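Local atomic coordinates of protein ACDH-11, isoform b (Caenorhabditis elegans, PDB entry 4Y9J), a protein that is a member of the acyl-CoA dehydrogenase family of flavoproteins and binds flavin-adenine dinucleotide and UCC in this model. Residues E517-V523 against W574-V580; P77-H81 against M271-K275; D485-S491 against I555-Y559; S249-L254 against R303-I308. The contacts are given in a common frame with arbitrary orientation. Numbering follows the deposited sequence.

Interaction 1 of 4, residues E517-V523 against W574-V580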
# COMPACT_ATOMS: atom_id res chain seq x y z
N GLU B 517 -25.17 -21.48 47.70
CA GLU B 517 -25.04 -22.46 46.60
C GLU B 517 -25.73 -22.08 45.26
O GLU B 517 -26.05 -22.96 44.45
CB GLU B 517 -25.57 -23.83 47.04
CG GLU B 517 -25.05 -24.38 48.39
CD GLU B 517 -23.54 -24.28 48.55
OE1 GLU B 517 -22.80 -24.79 47.67
OE2 GLU B 517 -23.09 -23.67 49.55
N THR B 518 -25.97 -20.79 45.05
CA THR B 518 -26.66 -20.29 43.85
C THR B 518 -25.81 -19.21 43.22
O THR B 518 -25.25 -18.36 43.93
CB THR B 518 -28.03 -19.76 44.26
OG1 THR B 518 -28.79 -20.84 44.81
CG2 THR B 518 -28.79 -19.16 43.13
N ARG B 519 -25.66 -19.24 41.90
CA ARG B 519 -24.83 -18.27 41.16
C ARG B 519 -25.65 -17.75 39.98
O ARG B 519 -25.57 -18.25 38.88
CB ARG B 519 -23.50 -18.89 40.69
CG ARG B 519 -22.60 -19.40 41.81
CD ARG B 519 -21.62 -18.42 42.48
NE ARG B 519 -21.08 -17.31 41.64
CZ ARG B 519 -19.83 -16.78 41.74
NH1 ARG B 519 -18.94 -17.30 42.60
NH2 ARG B 519 -19.43 -15.73 40.96
N ILE B 520 -26.45 -16.72 40.25
CA ILE B 520 -27.33 -16.16 39.25
C ILE B 520 -26.50 -15.52 38.15
O ILE B 520 -26.94 -15.45 37.00
CB ILE B 520 -28.30 -15.10 39.88
CG1 ILE B 520 -29.33 -14.64 38.84
CG2 ILE B 520 -27.51 -13.90 40.42
CD1 ILE B 520 -30.56 -14.00 39.44
N ASP B 521 -25.32 -15.02 38.50
CA ASP B 521 -24.40 -14.46 37.54
C ASP B 521 -24.05 -15.45 36.40
O ASP B 521 -23.86 -15.03 35.27
CB ASP B 521 -23.12 -13.93 38.21
CG ASP B 521 -22.44 -14.95 39.13
OD1 ASP B 521 -23.09 -15.50 40.06
OD2 ASP B 521 -21.21 -15.10 39.02
N SER B 522 -23.96 -16.74 36.73
CA SER B 522 -23.65 -17.81 35.78
C SER B 522 -24.63 -17.85 34.63
O SER B 522 -24.25 -18.10 33.45
CB SER B 522 -23.61 -19.19 36.47
OG SER B 522 -22.89 -20.02 35.58
N VAL B 523 -25.89 -17.52 34.94
CA VAL B 523 -26.97 -17.60 33.96
C VAL B 523 -27.43 -16.23 33.50
O VAL B 523 -28.51 -16.08 32.95
CB VAL B 523 -28.15 -18.46 34.46
CG1 VAL B 523 -27.70 -19.92 34.61
CG2 VAL B 523 -28.68 -17.98 35.81
N TRP B 574 -29.16 -24.90 36.22
CA TRP B 574 -28.08 -24.05 35.74
C TRP B 574 -27.61 -23.00 36.74
O TRP B 574 -26.52 -22.40 36.60
CB TRP B 574 -28.43 -23.44 34.37
CG TRP B 574 -28.80 -24.49 33.32
CD1 TRP B 574 -28.58 -25.81 33.41
CD2 TRP B 574 -29.43 -24.27 32.04
NE1 TRP B 574 -29.04 -26.46 32.28
CE2 TRP B 574 -29.52 -25.54 31.41
CE3 TRP B 574 -29.85 -23.12 31.32
CZ2 TRP B 574 -30.10 -25.71 30.15
CZ3 TRP B 574 -30.41 -23.29 30.05
CH2 TRP B 574 -30.54 -24.59 29.49
N PHE B 575 -28.45 -22.71 37.72
CA PHE B 575 -28.10 -21.75 38.76
C PHE B 575 -27.14 -22.33 39.82
O PHE B 575 -26.56 -21.58 40.63
CB PHE B 575 -29.40 -21.31 39.51
CG PHE B 575 -30.30 -20.36 38.72
CD1 PHE B 575 -31.10 -20.82 37.68
CD2 PHE B 575 -30.42 -19.02 39.09
CE1 PHE B 575 -31.95 -19.95 37.00
CE2 PHE B 575 -31.27 -18.16 38.41
CZ PHE B 575 -32.05 -18.63 37.38
N ALA B 576 -26.97 -23.64 39.87
CA ALA B 576 -26.32 -24.24 41.01
C ALA B 576 -24.82 -24.01 40.97
O ALA B 576 -24.24 -24.00 39.94
CB ALA B 576 -26.63 -25.72 41.08
N SER B 577 -24.23 -23.78 42.13
CA SER B 577 -22.79 -23.55 42.25
C SER B 577 -21.98 -24.78 41.85
O SER B 577 -20.87 -24.66 41.32
CB SER B 577 -22.42 -23.14 43.68
OG SER B 577 -22.72 -21.76 43.89
N GLU B 578 -22.55 -25.95 42.03
CA GLU B 578 -21.84 -27.19 41.62
C GLU B 578 -21.68 -27.24 40.11
O GLU B 578 -20.73 -27.81 39.61
CB GLU B 578 -22.56 -28.47 42.11
CG GLU B 578 -22.90 -28.41 43.57
CD GLU B 578 -21.70 -28.48 44.52
OE1 GLU B 578 -20.52 -28.39 44.06
OE2 GLU B 578 -21.97 -28.62 45.74
N ARG B 579 -22.59 -26.63 39.37
CA ARG B 579 -22.42 -26.63 37.95
C ARG B 579 -21.14 -25.85 37.53
O ARG B 579 -20.53 -26.16 36.50
CB ARG B 579 -23.65 -26.07 37.30
CG ARG B 579 -23.54 -26.17 35.80
CD ARG B 579 -24.79 -25.64 35.19
NE ARG B 579 -24.81 -25.60 33.74
CZ ARG B 579 -25.26 -26.56 32.93
NH1 ARG B 579 -25.69 -27.72 33.37
NH2 ARG B 579 -25.32 -26.27 31.64
N VAL B 580 -20.78 -24.78 38.25
CA VAL B 580 -19.54 -24.02 37.91
C VAL B 580 -18.32 -24.95 37.91
O VAL B 580 -17.47 -24.88 37.02
CB VAL B 580 -19.27 -22.84 38.88
CG1 VAL B 580 -17.98 -22.05 38.48
CG2 VAL B 580 -20.46 -21.93 38.84
O HOH W 1 -24.90 -26.18 43.94
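A single antiparallel beta bridge, Thr518 with Ala576, joins the turn between helices 486-512 and 524-545 to the start of helix 577-587 in the C-terminal helical region of this acyl-CoA dehydrogenase-like chain. Glu517 O accepts from Ser577 N at 3.1 Å, and water 1 accepts from Glu578 N (3.0 Å to its O) beside it. Thr518 CA lies 3.5 Å from Phe575 O in a CA-H...O contact. The bridge closes where Arg519 N donates to Phe575 O at 2.8 Å. The Arg519 side chain folds back on its own turn, NH2 meeting Asp521 OD2 at 2.7 Å in a salt bridge, and both residues pack on Pro352 of the second subunit. Ile520 CG1 reaches Phe575 CE2 at 4.0 Å. Ser522 turns its hydroxyl to Thr356 of the second subunit, so the turn also serves the subunit interface. Val523, N-cap of helix 524-545, sets CG1 3.6 Å from Trp574 CB, while its CG2 makes a CH-pi contact 3.7 Å from the Phe575 ring centroid.

Interaction 2 of 4, residues P77-H81 against M271-K275; sequences PRLEH and MVRLK
This is a small side-chain packing contact between two strands of different sheets, near the surface, where the N-terminal domain of the acyl-CoA dehydrogenase fold meets the middle beta domain. Strand 78-80 and strand 271-274 run roughly antiparallel, their N-to-C directions 148° apart and their axes 7.2 Å apart at closest approach. Both are extended except at Val272 (phi/psi -71/-48). They are too widely spaced for backbone pairing: Leu79 and Leu274 have CA atoms 6.8 Å apart, and His81 and Met271 7.6 Å. Both leucines point toward the opposite strand. Leu79 (chi1 t, chi2 p) brings CB to 3.8 Å from Leu274 CG, and its CD2 lies 3.8 Å from Met271 CB and 3.9 Å from Arg273 CA. Leu274 (chi1 m, chi2 t) brings CD1 to the Pro77 and Arg78 backbone, 3.7 Å from Pro77 O and 4.2 Å from Pro77 CB. At His81 the chain turns a corner with phi/psi -65/-50, and chi1 m swings the imidazole edge onto the backbone of the other strand: CE1 is 2.9 Å from Met271 O and 3.0 Å from Val272 O. The Arg273 CA-to-CB bond points away; its guanidinium salt-bridges Asp429 of the second subunit. Around the contact, strand 78-80 pairs with strand 88-93, whose Asp90 accepts from Met271 N, while strand 269-274 lies antiparallel to strand 285-298 in the mixed sheet.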
# COMPACT_ATOMS: atom_id res chain seq x y z
N PRO B 77 -8.59 6.05 6.99
CA PRO B 77 -7.81 7.10 7.64
C PRO B 77 -6.36 6.72 7.85
O PRO B 77 -6.05 5.53 8.07
CB PRO B 77 -8.48 7.25 9.02
CG PRO B 77 -9.64 6.40 8.99
CD PRO B 77 -9.73 5.59 7.80
N ARG B 78 -5.51 7.72 7.86
CA ARG B 78 -4.10 7.56 8.14
C ARG B 78 -3.65 8.62 9.10
O ARG B 78 -4.31 9.65 9.28
CB ARG B 78 -3.25 7.68 6.83
CG ARG B 78 -3.66 6.68 5.77
CD ARG B 78 -2.84 6.80 4.45
NE ARG B 78 -3.37 7.74 3.44
CZ ARG B 78 -2.80 8.91 3.16
NH1 ARG B 78 -1.74 9.33 3.85
NH2 ARG B 78 -3.29 9.68 2.19
N LEU B 79 -2.55 8.33 9.78
CA LEU B 79 -1.95 9.18 10.81
C LEU B 79 -0.49 9.42 10.49
O LEU B 79 0.25 8.45 10.19
CB LEU B 79 -2.09 8.53 12.18
CG LEU B 79 -1.33 9.16 13.31
CD1 LEU B 79 -1.86 10.58 13.55
CD2 LEU B 79 -1.36 8.31 14.60
N GLU B 80 -0.05 10.67 10.48
CA GLU B 80 1.36 11.03 10.38
C GLU B 80 1.80 11.75 11.57
O GLU B 80 1.32 12.85 11.86
CB GLU B 80 1.61 11.92 9.18
CG GLU B 80 1.31 11.20 7.88
CD GLU B 80 1.42 12.05 6.61
OE1 GLU B 80 1.71 13.26 6.66
OE2 GLU B 80 1.16 11.46 5.54
N HIS B 81 2.74 11.16 12.29
CA HIS B 81 3.22 11.72 13.53
C HIS B 81 3.92 13.03 13.32
O HIS B 81 3.67 13.96 14.08
CB HIS B 81 4.20 10.79 14.27
CG HIS B 81 3.58 9.54 14.84
ND1 HIS B 81 2.33 9.50 15.44
CD2 HIS B 81 4.09 8.28 14.96
CE1 HIS B 81 2.08 8.27 15.86
NE2 HIS B 81 3.11 7.51 15.57
N MET B 271 -1.34 11.22 19.37
CA MET B 271 -1.95 10.02 18.90
C MET B 271 -0.83 9.00 18.68
O MET B 271 0.04 9.14 17.78
CB MET B 271 -2.70 10.26 17.62
CG MET B 271 -3.80 11.34 17.65
SD MET B 271 -4.83 11.25 16.15
CE MET B 271 -5.68 12.80 16.38
N VAL B 272 -0.84 7.95 19.46
CA VAL B 272 0.24 6.98 19.40
C VAL B 272 0.17 6.18 18.12
O VAL B 272 1.23 5.96 17.51
CB VAL B 272 0.23 6.06 20.66
CG1 VAL B 272 1.35 5.01 20.58
CG2 VAL B 272 0.41 6.88 21.91
N ARG B 273 -1.00 5.67 17.75
CA ARG B 273 -1.26 4.95 16.52
C ARG B 273 -2.73 4.87 16.23
O ARG B 273 -3.54 5.13 17.11
CB ARG B 273 -0.67 3.50 16.59
CG ARG B 273 -1.39 2.72 17.65
CD ARG B 273 -0.66 1.48 18.10
NE ARG B 273 -0.79 0.51 17.11
CZ ARG B 273 -1.58 -0.56 17.18
NH1 ARG B 273 -2.29 -0.81 18.21
NH2 ARG B 273 -1.57 -1.42 16.17
N LEU B 274 -3.09 4.56 14.99
CA LEU B 274 -4.42 4.15 14.68
C LEU B 274 -4.53 2.63 14.84
O LEU B 274 -3.55 1.91 14.51
CB LEU B 274 -4.89 4.54 13.29
CG LEU B 274 -4.89 6.05 13.05
CD1 LEU B 274 -5.35 6.31 11.61
CD2 LEU B 274 -5.68 6.79 14.09
N LYS B 275 -5.67 2.17 15.36
CA LYS B 275 -5.92 0.73 15.39
C LYS B 275 -6.05 0.15 13.98
O LYS B 275 -6.52 0.78 13.02
CB LYS B 275 -7.19 0.40 16.17
CG LYS B 275 -7.25 0.86 17.61
CD LYS B 275 -6.17 0.16 18.47
CE LYS B 275 -6.46 0.52 19.89
NZ LYS B 275 -5.54 -0.11 20.84

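Interaction 3 of 4, residues D485-S491 against I555-Y559; sequences DEKLKKS and IEVAY
Two helices of the C-terminal helical region, 486-512 at its first turns and 552-563 at its middle, pack side by side here; the short segments 486-491 and 555-559 run in nearly the same direction, 29° apart, with axes 8.9 Å apart at closest approach. Ser491 and Tyr559 mark the nearest backbone approach, CA to CA 5.4 Å. Tyr559, Lys487 and Ile555 bury the most area. Tyr559 (chi1 t, chi2 81°) lays its ring along the first helix: CD1 sits 3.8 Å from Lys487 CB and 3.7 Å from Lys487 O, with that carbonyl at the ring edge, and CE1 is 4.0 Å from Lys490 CE. Ser491 OG, which donates to Lys487 O at 2.7 Å, lies 3.2 Å from Tyr559 CA. Ile555 (chi1 m, chi2 t) points toward the first helix, its CG2 3.9 Å from Leu488 CG and its CD1 3.5 Å from Asp485 OD2. Leu488 (chi1 m, chi2 t) also places CD2 4.0 Å from Ala558 CB, and helix 524-545 adjoins it through Ala544. Asp485 is the N-cap: its OD1 accepts from Lys487 N at 2.8 Å and weakly from Leu488 N at 3.4 Å. Glu556 is shared with Arg560 through OE1, and Lys487, extended with chi2 to chi4 all t, forms a salt bridge from NZ to Glu556 OE2 at 2.6 Å.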
# COMPACT_ATOMS: atom_id res chain seq x y z
N ASP B 485 -57.99 -15.02 16.54
CA ASP B 485 -57.02 -15.77 15.69
C ASP B 485 -56.31 -16.81 16.55
O ASP B 485 -55.66 -16.46 17.54
CB ASP B 485 -55.98 -14.84 15.09
CG ASP B 485 -55.11 -15.53 14.04
OD1 ASP B 485 -54.42 -16.51 14.37
OD2 ASP B 485 -55.10 -15.06 12.88
N GLU B 486 -56.49 -18.08 16.18
CA GLU B 486 -55.88 -19.23 16.84
C GLU B 486 -54.36 -19.16 17.04
O GLU B 486 -53.82 -19.65 18.04
CB GLU B 486 -56.16 -20.45 15.98
CG GLU B 486 -55.78 -21.76 16.62
CD GLU B 486 -56.69 -22.91 16.22
OE1 GLU B 486 -57.94 -22.81 16.40
OE2 GLU B 486 -56.12 -23.92 15.73
N LYS B 487 -53.67 -18.61 16.06
CA LYS B 487 -52.20 -18.49 16.12
C LYS B 487 -51.77 -17.46 17.13
O LYS B 487 -50.81 -17.65 17.84
CB LYS B 487 -51.61 -18.17 14.76
CG LYS B 487 -51.60 -19.39 13.86
CD LYS B 487 -51.18 -19.05 12.44
CE LYS B 487 -51.10 -20.32 11.61
NZ LYS B 487 -50.18 -20.18 10.45
N LEU B 488 -52.55 -16.37 17.24
CA LEU B 488 -52.23 -15.35 18.21
C LEU B 488 -52.61 -15.80 19.62
O LEU B 488 -51.91 -15.48 20.57
CB LEU B 488 -52.91 -14.07 17.81
CG LEU B 488 -52.45 -13.56 16.44
CD1 LEU B 488 -53.29 -12.35 16.04
CD2 LEU B 488 -50.96 -13.19 16.44
N LYS B 489 -53.69 -16.54 19.76
CA LYS B 489 -54.01 -17.11 21.08
C LYS B 489 -52.85 -17.99 21.55
O LYS B 489 -52.39 -17.86 22.69
CB LYS B 489 -55.31 -17.94 21.11
CG LYS B 489 -55.56 -18.61 22.49
CD LYS B 489 -56.65 -19.71 22.54
CE LYS B 489 -57.93 -19.30 21.86
NZ LYS B 489 -58.97 -20.33 22.09
N LYS B 490 -52.38 -18.86 20.65
CA LYS B 490 -51.29 -19.74 21.02
C LYS B 490 -50.05 -18.93 21.40
O LYS B 490 -49.33 -19.26 22.35
CB LYS B 490 -50.95 -20.68 19.87
CG LYS B 490 -51.83 -21.90 19.77
CD LYS B 490 -51.19 -22.97 18.88
CE LYS B 490 -51.76 -22.95 17.47
NZ LYS B 490 -53.07 -23.66 17.43
N SER B 491 -49.78 -17.89 20.62
CA SER B 491 -48.65 -17.04 20.87
C SER B 491 -48.71 -16.38 22.24
O SER B 491 -47.72 -16.40 22.99
CB SER B 491 -48.52 -15.97 19.77
OG SER B 491 -48.38 -16.57 18.48
N ILE B 555 -49.17 -11.65 11.44
CA ILE B 555 -49.68 -12.75 12.32
C ILE B 555 -48.75 -13.97 12.31
O ILE B 555 -48.42 -14.54 13.34
CB ILE B 555 -51.12 -13.20 11.95
CG1 ILE B 555 -52.14 -12.11 12.26
CG2 ILE B 555 -51.53 -14.43 12.76
CD1 ILE B 555 -53.46 -12.23 11.52
N GLU B 556 -48.34 -14.35 11.12
CA GLU B 556 -47.49 -15.51 10.96
C GLU B 556 -46.12 -15.32 11.65
O GLU B 556 -45.57 -16.25 12.24
CB GLU B 556 -47.30 -15.78 9.49
CG GLU B 556 -46.57 -17.08 9.25
CD GLU B 556 -47.32 -18.32 9.78
OE1 GLU B 556 -46.64 -19.39 9.99
OE2 GLU B 556 -48.58 -18.23 9.93
N VAL B 557 -45.60 -14.10 11.58
CA VAL B 557 -44.34 -13.77 12.24
C VAL B 557 -44.48 -13.84 13.77
O VAL B 557 -43.61 -14.39 14.46
CB VAL B 557 -43.88 -12.36 11.83
CG1 VAL B 557 -42.76 -11.90 12.72
CG2 VAL B 557 -43.38 -12.35 10.40
N ALA B 558 -45.60 -13.34 14.32
CA ALA B 558 -45.79 -13.40 15.77
C ALA B 558 -45.89 -14.83 16.22
O ALA B 558 -45.34 -15.18 17.29
CB ALA B 558 -46.98 -12.61 16.21
N TYR B 559 -46.63 -15.65 15.46
CA TYR B 559 -46.76 -17.04 15.77
C TYR B 559 -45.41 -17.77 15.76
O TYR B 559 -45.07 -18.49 16.71
CB TYR B 559 -47.78 -17.73 14.84
CG TYR B 559 -47.75 -19.19 15.00
CD1 TYR B 559 -48.42 -19.79 16.03
CD2 TYR B 559 -46.93 -19.99 14.19
CE1 TYR B 559 -48.38 -21.13 16.24
CE2 TYR B 559 -46.88 -21.37 14.41
CZ TYR B 559 -47.63 -21.92 15.44
OH TYR B 559 -47.64 -23.28 15.73

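Interaction 4 of 4, residues S249-L254 against R303-I308. With UCC (S-{(3S,5R,9R)-1-[(2R,3S,4R,5R)-5-(6-amino-9H-purin-9-yl)-4-hydroxy-3-(phosphonooxy)tetrahydrofuran-2-yl]-3,5,9-trihydroxy-8,8-dimethyl-3,5-dioxido-10,14-dioxo-2,4,6-trioxa-11,15-diaza-3lambda~5~,5lambda~5~-diphosphaheptadecan-17-yl} undecanethioate), chain F.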
# COMPACT_ATOMS: atom_id res chain seq x y z
N SER B 249 -14.22 2.69 41.69
CA SER B 249 -15.24 3.52 41.02
C SER B 249 -15.32 4.87 41.66
O SER B 249 -15.47 5.88 41.00
CB SER B 249 -16.63 2.87 41.08
OG SER B 249 -17.53 3.54 40.23
N ARG B 250 -15.25 4.88 42.98
CA ARG B 250 -15.39 6.11 43.74
C ARG B 250 -14.28 7.15 43.51
O ARG B 250 -14.44 8.33 43.84
CB ARG B 250 -15.45 5.75 45.24
CG ARG B 250 -16.15 6.78 46.10
CD ARG B 250 -17.61 7.02 45.69
NE ARG B 250 -18.39 7.91 46.60
CZ ARG B 250 -18.63 9.23 46.42
NH1 ARG B 250 -18.14 9.91 45.39
NH2 ARG B 250 -19.36 9.90 47.31
N GLY B 251 -13.13 6.72 42.97
CA GLY B 251 -12.09 7.71 42.58
C GLY B 251 -12.24 8.38 41.22
O GLY B 251 -11.45 9.24 40.87
N LEU B 252 -13.22 7.96 40.42
CA LEU B 252 -13.40 8.50 39.09
C LEU B 252 -14.35 9.68 39.03
O LEU B 252 -15.40 9.67 39.67
CB LEU B 252 -13.87 7.38 38.17
CG LEU B 252 -12.85 6.26 37.97
CD1 LEU B 252 -13.53 5.14 37.21
CD2 LEU B 252 -11.63 6.75 37.17
N SER B 253 -13.93 10.72 38.31
CA SER B 253 -14.76 11.85 37.98
C SER B 253 -14.86 12.02 36.46
O SER B 253 -14.02 11.52 35.68
CB SER B 253 -14.22 13.09 38.66
OG SER B 253 -14.10 12.95 40.10
N LEU B 254 -15.90 12.72 36.03
CA LEU B 254 -16.16 12.95 34.61
C LEU B 254 -15.63 14.30 34.16
O LEU B 254 -15.70 15.26 34.91
CB LEU B 254 -17.68 12.92 34.36
CG LEU B 254 -18.15 13.06 32.92
CD1 LEU B 254 -17.64 11.93 32.05
CD2 LEU B 254 -19.66 13.14 32.88
N ARG B 303 -18.27 10.60 41.22
CA ARG B 303 -19.44 9.99 40.54
C ARG B 303 -19.38 10.07 39.01
O ARG B 303 -20.37 10.35 38.34
CB ARG B 303 -20.73 10.66 41.00
CG ARG B 303 -20.83 10.90 42.53
CD ARG B 303 -21.59 9.79 43.17
NE ARG B 303 -22.90 9.70 42.55
CZ ARG B 303 -23.56 8.56 42.36
NH1 ARG B 303 -23.05 7.40 42.75
NH2 ARG B 303 -24.73 8.58 41.75
N GLY B 304 -18.19 9.82 38.47
CA GLY B 304 -17.99 9.86 37.03
C GLY B 304 -18.73 8.78 36.33
O GLY B 304 -19.28 9.03 35.24
N VAL B 305 -18.71 7.58 36.89
CA VAL B 305 -19.38 6.49 36.20
C VAL B 305 -20.88 6.81 36.14
O VAL B 305 -21.52 6.71 35.07
CB VAL B 305 -19.07 5.12 36.80
CG1 VAL B 305 -19.79 4.02 36.01
CG2 VAL B 305 -17.57 4.80 36.65
N ALA B 306 -21.45 7.19 37.27
CA ALA B 306 -22.86 7.56 37.27
C ALA B 306 -23.14 8.72 36.29
O ALA B 306 -24.06 8.65 35.51
CB ALA B 306 -23.36 7.89 38.67
N GLY B 307 -22.32 9.77 36.30
CA GLY B 307 -22.41 10.85 35.33
C GLY B 307 -22.40 10.43 33.87
O GLY B 307 -23.13 11.00 33.06
N ILE B 308 -21.52 9.48 33.52
CA ILE B 308 -21.41 9.05 32.12
C ILE B 308 -22.50 8.07 31.72
O ILE B 308 -22.54 7.63 30.57
CB ILE B 308 -19.96 8.54 31.85
CG1 ILE B 308 -19.48 8.75 30.40
CG2 ILE B 308 -19.73 7.07 32.14
CD1 ILE B 308 -19.86 10.10 29.84
OA1 UCC F . -17.04 1.31 23.32
CA1 UCC F . -17.10 2.60 23.31
CA2 UCC F . -17.29 3.54 22.11
CA3 UCC F . -17.78 2.99 20.80
CA4 UCC F . -18.82 3.94 20.13
CA5 UCC F . -20.20 3.28 20.14
CA6 UCC F . -20.91 3.47 18.84
CA7 UCC F . -22.28 2.81 18.85
CA8 UCC F . -22.74 3.34 17.55
CA9 UCC F . -23.37 2.49 16.59
C10 UCC F . -22.61 2.31 15.35
C11 UCC F . -22.33 0.81 15.39
S UCC F . -16.95 3.59 24.65
CP1 UCC F . -16.65 2.54 26.12
CP2 UCC F . -17.75 1.58 26.46
NP1 UCC F . -17.58 0.98 27.80
CP3 UCC F . -18.64 0.35 28.33
OP1 UCC F . -19.69 0.14 27.72
CP4 UCC F . -18.53 -0.05 29.78
CP5 UCC F . -18.88 -1.54 29.92
NP2 UCC F . -18.93 -1.74 31.36
CP6 UCC F . -19.99 -1.47 32.13
OP2 UCC F . -21.07 -1.13 31.68
CP8 UCC F . -19.78 -1.74 33.61
OP3 UCC F . -20.95 -2.45 34.12
CPB UCC F . -19.71 -0.54 34.51
CP7 UCC F . -20.71 0.61 34.31
CP9 UCC F . -18.53 0.27 33.82
CPA UCC F . -18.94 -0.77 35.83
O7 UCC F . -18.88 0.47 36.58
P2 UCC F . -18.62 0.43 38.18
O21 UCC F . -18.54 1.84 38.73
O22 UCC F . -17.54 -0.65 38.41
O6 UCC F . -19.99 -0.30 38.65
P1 UCC F . -21.15 0.26 39.60
O11 UCC F . -20.65 0.62 40.99
O12 UCC F . -22.22 -0.77 39.44
O5' UCC F . -21.56 1.64 38.75
C5' UCC F . -21.42 2.94 39.37
C4' UCC F . -22.73 3.74 39.30
C3' UCC F . -23.87 3.03 40.03
O3' UCC F . -24.68 4.06 40.52
P3 UCC F . -24.89 4.32 42.06
O33 UCC F . -25.74 5.57 42.06
O32 UCC F . -23.51 4.67 42.58
O31 UCC F . -25.54 3.01 42.58
C2' UCC F . -24.63 2.25 38.96
O2' UCC F . -26.03 2.13 39.18
O4' UCC F . -23.15 3.87 37.93
C1' UCC F . -24.41 3.23 37.80
N9 UCC F . -24.55 2.65 36.45
C4 UCC F . -25.59 2.92 35.67
N3 UCC F . -26.67 3.74 35.75
C8 UCC F . -23.73 1.74 35.87
N7 UCC F . -24.21 1.44 34.65
C5 UCC F . -25.35 2.14 34.46
C6 UCC F . -26.34 2.33 33.35
N6 UCC F . -26.17 1.63 32.20
N1 UCC F . -27.42 3.14 33.58
C2 UCC F . -27.56 3.81 34.74
O HOH W 2 -17.66 6.64 39.59
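Here the beginning of strand 252-258, in the middle beta domain of the acyl-CoA dehydrogenase fold, packs against the N-terminus of the long helix 304-338, where both segments line the UCC pocket. The backbone link is Gly304 N to Leu252 O, a 3.0 Å hydrogen bond. Gly304 and Ser253 have CA atoms only 3.9 Å apart; a CB on Gly304 would clash with Ser253 C, so the close approach depends on the missing side chain. Water 2 adds a second tie, donating to Ser249 O at 2.7 Å and accepting from Val305 N at 3.0 Å. Apolar packing fills the inner side: Leu252 CD1 is 4.1 Å from Val305 CG2, and Leu254 CD1 3.6 Å from Ile308 CD1. Aliphatic Arg303 CD lies over one face of the Arg250 guanidinium. Both segments bind UCC. Arg303 NH1 donates to O32 of the ligand phosphate at 2.8 Å and NH2 to its O33 at 3.2 Å, while Ser249 OG donates to diphosphate oxygen O21 of UCC in a very short 2.5 Å bond.

How the interactions relate
The four contacts do not touch one another. Interactions 2 and 4 both reach the mixed sheet of the middle beta domain, through the successive strands 269-274 and 252-258; their centres are 29 Å apart and their segments alternate. Interactions 1 and 3 lie 35 Å apart between centres in the C-terminal helical region and also alternate; helix 486-512 carries a segment of interaction 3 and packs against side chains of interaction 1. Both follow interactions 2 and 4 in sequence. Interactions 2 and 3, 54 Å apart, lie on opposite sides of the chain's centre, yet interactions 1, 2 and 3 all touch the second subunit and so lie near a subunit interface; interaction 4 faces UCC.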